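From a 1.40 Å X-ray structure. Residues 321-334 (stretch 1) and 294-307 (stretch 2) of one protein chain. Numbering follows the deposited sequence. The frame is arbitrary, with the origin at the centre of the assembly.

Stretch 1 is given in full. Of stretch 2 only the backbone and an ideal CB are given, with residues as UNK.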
# COMPACT_ATOMS: atom_id res chain seq x y z
N PHE A 321 5.90 -1.53 13.27
CA PHE A 321 7.24 -2.03 13.51
C PHE A 321 7.23 -2.70 14.88
O PHE A 321 6.80 -2.10 15.86
CB PHE A 321 8.27 -0.89 13.53
CG PHE A 321 8.56 -0.31 12.18
CD1 PHE A 321 7.99 0.90 11.79
CD2 PHE A 321 9.41 -0.96 11.30
CE1 PHE A 321 8.27 1.44 10.54
CE2 PHE A 321 9.70 -0.43 10.04
CZ PHE A 321 9.12 0.78 9.66
N LEU A 322 7.68 -3.95 14.93
CA LEU A 322 7.76 -4.66 16.20
C LEU A 322 9.19 -4.45 16.67
O LEU A 322 10.08 -5.24 16.35
CB LEU A 322 7.47 -6.15 16.02
CG LEU A 322 7.69 -7.02 17.26
CD1 LEU A 322 6.84 -6.52 18.42
CD2 LEU A 322 7.35 -8.47 16.94
N VAL A 323 9.41 -3.37 17.40
CA VAL A 323 10.73 -3.05 17.92
C VAL A 323 10.99 -3.96 19.12
O VAL A 323 10.39 -3.79 20.18
CB VAL A 323 10.82 -1.57 18.34
CG1 VAL A 323 12.23 -1.24 18.80
CG2 VAL A 323 10.43 -0.68 17.18
N ASP A 324 11.88 -4.92 18.93
CA ASP A 324 12.22 -5.91 19.95
C ASP A 324 13.64 -5.68 20.46
O ASP A 324 14.59 -6.34 20.03
CB ASP A 324 12.09 -7.30 19.34
CG ASP A 324 12.02 -8.41 20.37
OD1 ASP A 324 11.91 -9.58 19.96
OD2 ASP A 324 12.07 -8.11 21.58
N ALA A 325 13.79 -4.74 21.39
CA ALA A 325 15.08 -4.38 21.96
C ALA A 325 15.89 -5.55 22.51
O ALA A 325 17.10 -5.64 22.27
CB ALA A 325 14.89 -3.33 23.05
N ASN A 326 15.24 -6.44 23.26
CA ASN A 326 15.94 -7.58 23.85
C ASN A 326 15.79 -8.87 23.05
O ASN A 326 16.17 -9.94 23.52
CB ASN A 326 15.44 -7.81 25.28
CG ASN A 326 15.64 -6.59 26.16
OD1 ASN A 326 16.76 -6.10 26.31
ND2 ASN A 326 14.56 -6.11 26.76
N SER A 327 15.24 -8.76 21.84
CA SER A 327 15.05 -9.93 20.98
C SER A 327 14.30 -11.03 21.73
O SER A 327 14.71 -12.19 21.71
CB SER A 327 16.40 -10.45 20.50
OG SER A 327 17.13 -9.45 19.82
N ASP A 328 13.21 -10.65 22.38
CA ASP A 328 12.40 -11.58 23.15
C ASP A 328 11.39 -12.37 22.32
O ASP A 328 11.07 -13.51 22.65
CB ASP A 328 11.65 -10.81 24.25
CG ASP A 328 12.58 -10.07 25.18
OD1 ASP A 328 12.10 -9.18 25.91
OD2 ASP A 328 13.79 -10.38 25.19
N ILE A 329 10.90 -11.76 21.24
CA ILE A 329 9.91 -12.43 20.40
C ILE A 329 10.57 -13.37 19.40
O ILE A 329 10.86 -13.00 18.26
CB ILE A 329 9.06 -11.39 19.64
CG1 ILE A 329 8.59 -10.30 20.61
CG2 ILE A 329 7.86 -12.08 19.00
CD1 ILE A 329 7.85 -10.82 21.83
N THR A 330 10.81 -14.60 19.84
CA THR A 330 11.44 -15.62 19.02
C THR A 330 10.42 -16.60 18.45
O THR A 330 10.78 -17.63 17.88
CB THR A 330 12.48 -16.41 19.84
OG1 THR A 330 11.86 -16.90 21.04
CG2 THR A 330 13.66 -15.52 20.21
N VAL A 331 9.14 -16.27 18.61
CA VAL A 331 8.06 -17.11 18.10
C VAL A 331 7.31 -16.33 17.02
O VAL A 331 7.42 -15.11 16.93
CB VAL A 331 7.06 -17.49 19.21
CG1 VAL A 331 7.79 -18.21 20.34
CG2 VAL A 331 6.37 -16.24 19.74
N PRO A 332 6.54 -17.03 16.17
CA PRO A 332 5.80 -16.32 15.12
C PRO A 332 4.66 -15.47 15.70
O PRO A 332 3.85 -15.96 16.48
CB PRO A 332 5.30 -17.45 14.22
CG PRO A 332 5.14 -18.60 15.17
CD PRO A 332 6.38 -18.49 16.03
N SER A 333 4.63 -14.20 15.32
CA SER A 333 3.59 -13.29 15.78
C SER A 333 3.03 -12.52 14.59
O SER A 333 3.77 -12.18 13.66
CB SER A 333 4.15 -12.34 16.84
OG SER A 333 5.27 -11.61 16.37
N VAL A 334 1.73 -12.26 14.62
CA VAL A 334 1.06 -11.56 13.53
C VAL A 334 0.13 -10.46 14.02
O VAL A 334 -0.16 -10.36 15.21
CB VAL A 334 0.24 -12.54 12.67
CG1 VAL A 334 1.14 -13.65 12.14
CG2 VAL A 334 -0.90 -13.13 13.49
N UNK A 294 2.11 -5.60 24.02
CA UNK A 294 1.11 -6.68 24.00
C UNK A 294 1.76 -7.98 23.53
O UNK A 294 1.45 -9.05 24.04
CB UNK A 294 -0.07 -6.32 23.09
N UNK A 295 2.66 -7.86 22.56
CA UNK A 295 3.35 -9.03 22.02
C UNK A 295 4.17 -9.75 23.08
O UNK A 295 4.07 -10.97 23.22
CB UNK A 295 4.26 -8.62 20.86
N UNK A 296 4.97 -9.00 23.84
CA UNK A 296 5.80 -9.60 24.88
C UNK A 296 4.99 -10.17 26.03
O UNK A 296 5.39 -11.16 26.64
CB UNK A 296 6.79 -8.56 25.42
N UNK A 297 3.85 -9.55 26.33
CA UNK A 297 3.00 -10.04 27.41
C UNK A 297 2.66 -11.50 27.11
O UNK A 297 2.70 -12.36 27.99
CB UNK A 297 1.73 -9.19 27.56
N UNK A 298 2.34 -11.77 25.85
CA UNK A 298 2.01 -13.11 25.41
C UNK A 298 3.23 -14.03 25.49
O UNK A 298 3.14 -15.14 26.03
CB UNK A 298 1.46 -13.08 23.98
N UNK A 299 4.35 -13.56 24.96
CA UNK A 299 5.59 -14.34 24.96
C UNK A 299 6.03 -14.72 26.37
O UNK A 299 6.37 -15.87 26.63
CB UNK A 299 6.70 -13.55 24.27
N UNK A 300 6.02 -13.74 27.27
CA UNK A 300 6.42 -13.98 28.65
C UNK A 300 5.56 -15.07 29.28
O UNK A 300 6.05 -15.86 30.09
CB UNK A 300 6.32 -12.69 29.47
N UNK A 301 4.29 -15.10 28.91
CA UNK A 301 3.36 -16.10 29.44
C UNK A 301 3.66 -17.49 28.88
O UNK A 301 3.06 -18.47 29.32
CB UNK A 301 1.92 -15.71 29.12
N UNK A 302 4.57 -17.56 27.92
CA UNK A 302 4.94 -18.84 27.33
C UNK A 302 4.24 -19.21 26.04
O UNK A 302 4.27 -20.37 25.63
CB UNK A 302 4.68 -19.95 28.35
N UNK A 303 3.63 -18.24 25.38
CA UNK A 303 2.92 -18.49 24.13
C UNK A 303 3.80 -19.07 23.02
O UNK A 303 4.97 -18.73 22.90
CB UNK A 303 2.29 -17.19 23.64
N UNK A 304 3.21 -19.97 22.23
CA UNK A 304 3.92 -20.60 21.12
C UNK A 304 3.77 -19.75 19.86
O UNK A 304 4.66 -19.71 19.01
CB UNK A 304 3.40 -22.02 20.88
N UNK A 305 2.62 -19.09 19.76
CA UNK A 305 2.33 -18.22 18.63
C UNK A 305 1.57 -17.02 19.17
O UNK A 305 0.92 -17.13 20.21
CB UNK A 305 1.53 -18.95 17.54
N UNK A 306 1.64 -15.89 18.48
CA UNK A 306 0.96 -14.69 18.96
C UNK A 306 0.15 -13.97 17.89
O UNK A 306 0.60 -13.81 16.76
CB UNK A 306 1.99 -13.72 19.55
N UNK A 307 -1.05 -13.55 18.27
CA UNK A 307 -1.95 -12.82 17.38
C UNK A 307 -2.39 -11.53 18.06
O UNK A 307 -3.15 -11.57 19.03
CB UNK A 307 -3.16 -13.67 17.00

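Position 294 lies in a helix, with nothing of stretch 1 within 5.5 Å of its CB, so these atoms set no preference; it is Ser294. At 295 the CB points toward stretch 1, 4.1 Å from Leu322 CD1 and 4.3 Å from Ile329 CD1. A small or medium side chain with apolar surface fits, such as alanine, valine or threonine. The residue is Thr295, whose CG2 packs 3.5 Å from Ile329 CD1, while its OG1 is hydrogen-bonded elsewhere in the structure.

The CB at 296 points sideways, yet the carboxylate of Asp328 lies beyond it, with OD1 5.4 Å from the CB. A long side chain could reach it, and a basic one would answer its charge. Lys296 extends with all four chi angles t and forms a salt bridge, NZ to Asp328 OD1 at 2.9 Å, although the hydrogen bond within it is weak. Position 297 points away and 298 sideways, and stretch 1 constrains neither; they are Ala297 and Cys298, the latter covalently bonded elsewhere in the structure.

Position 299 again points toward stretch 1. Its CB is 3.8 Å from Ile329 CD1 and 4.7 Å from Asp328 O, which favours a side chain with an aliphatic stem, whether leucine, methionine or a long polar residue. Lys299 bends at chi2 and chi4, both p, and lays its CE 3.4 Å from Asp328 O and 3.9 Å from Val331 CG1.

Positions 300 and 301 are out of reach and tolerant: they are Thr300, whose OG1 donates to Lys296 O at 2.9 Å, and Ala301. At 302 phi is positive, 96°, and a CB would be jammed against the preceding carbonyl O; this calls for glycine, and Gly302 closes the helix in a Schellman motif. Positions 303 and 304 have no stretch 1 atom near their CBs. They are Ala303 and Lys304, and the latter's backbone O lies 3.3 Å from Val331 CB.

At 305 an ideal CB would stand 3.9 Å from Pro332 O, so a small residue is compatible without glycine being compulsory. In Gly305, CA makes a CA-H...O contact of 3.5 Å with Pro332 O.

Position 306 pairs in parallel with Ser333, their side chains sharing a sheet face; a beta-branched or other apolar residue suits it. Ile306 places CD1 3.8 Å from Val331 CG2, while its N donates to Pro332 O (3.0 Å) and its O accepts from Val334 N (2.9 Å). On the other face, 307 pairs with Val334, whose CG2 is 4.2 Å from the CB, favouring valine or isoleucine; Ile307 brings CG1 to 3.9 Å from Val334 CG2.

Stretch 2 294-307: STKACKTAGAKGII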
# COMPACT_ATOMS: atom_id res chain seq x y z
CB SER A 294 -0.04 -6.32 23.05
OG SER A 294 -0.86 -5.30 23.59
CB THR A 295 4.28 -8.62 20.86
OG1 THR A 295 3.53 -7.90 19.88
CG2 THR A 295 4.90 -9.85 20.21
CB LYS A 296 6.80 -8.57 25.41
CG LYS A 296 7.80 -9.14 26.40
CD LYS A 296 8.84 -8.10 26.80
CE LYS A 296 9.85 -8.68 27.77
NZ LYS A 296 10.90 -7.68 28.12
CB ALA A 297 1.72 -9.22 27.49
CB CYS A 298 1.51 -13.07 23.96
SG CYS A 298 -0.27 -12.82 23.71
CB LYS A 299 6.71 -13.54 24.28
CG LYS A 299 8.05 -14.26 24.23
CD LYS A 299 7.96 -15.54 23.40
CE LYS A 299 9.28 -16.31 23.43
NZ LYS A 299 9.62 -16.79 24.79
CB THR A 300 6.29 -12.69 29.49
OG1 THR A 300 7.11 -11.66 28.91
CG2 THR A 300 6.74 -12.93 30.92
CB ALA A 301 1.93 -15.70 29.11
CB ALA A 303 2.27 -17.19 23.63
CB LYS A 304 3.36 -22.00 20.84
CG LYS A 304 3.67 -23.03 21.92
CD LYS A 304 3.06 -24.38 21.57
CE LYS A 304 3.62 -24.94 20.27
NZ LYS A 304 3.01 -26.27 19.96
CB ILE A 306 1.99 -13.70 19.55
CG1 ILE A 306 2.83 -14.40 20.62
CG2 ILE A 306 1.27 -12.50 20.16
CD1 ILE A 306 4.02 -13.59 21.09
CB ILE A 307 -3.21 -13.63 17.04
CG1 ILE A 307 -2.82 -14.95 16.37
CG2 ILE A 307 -4.10 -12.82 16.12
CD1 ILE A 307 -3.99 -15.89 16.17
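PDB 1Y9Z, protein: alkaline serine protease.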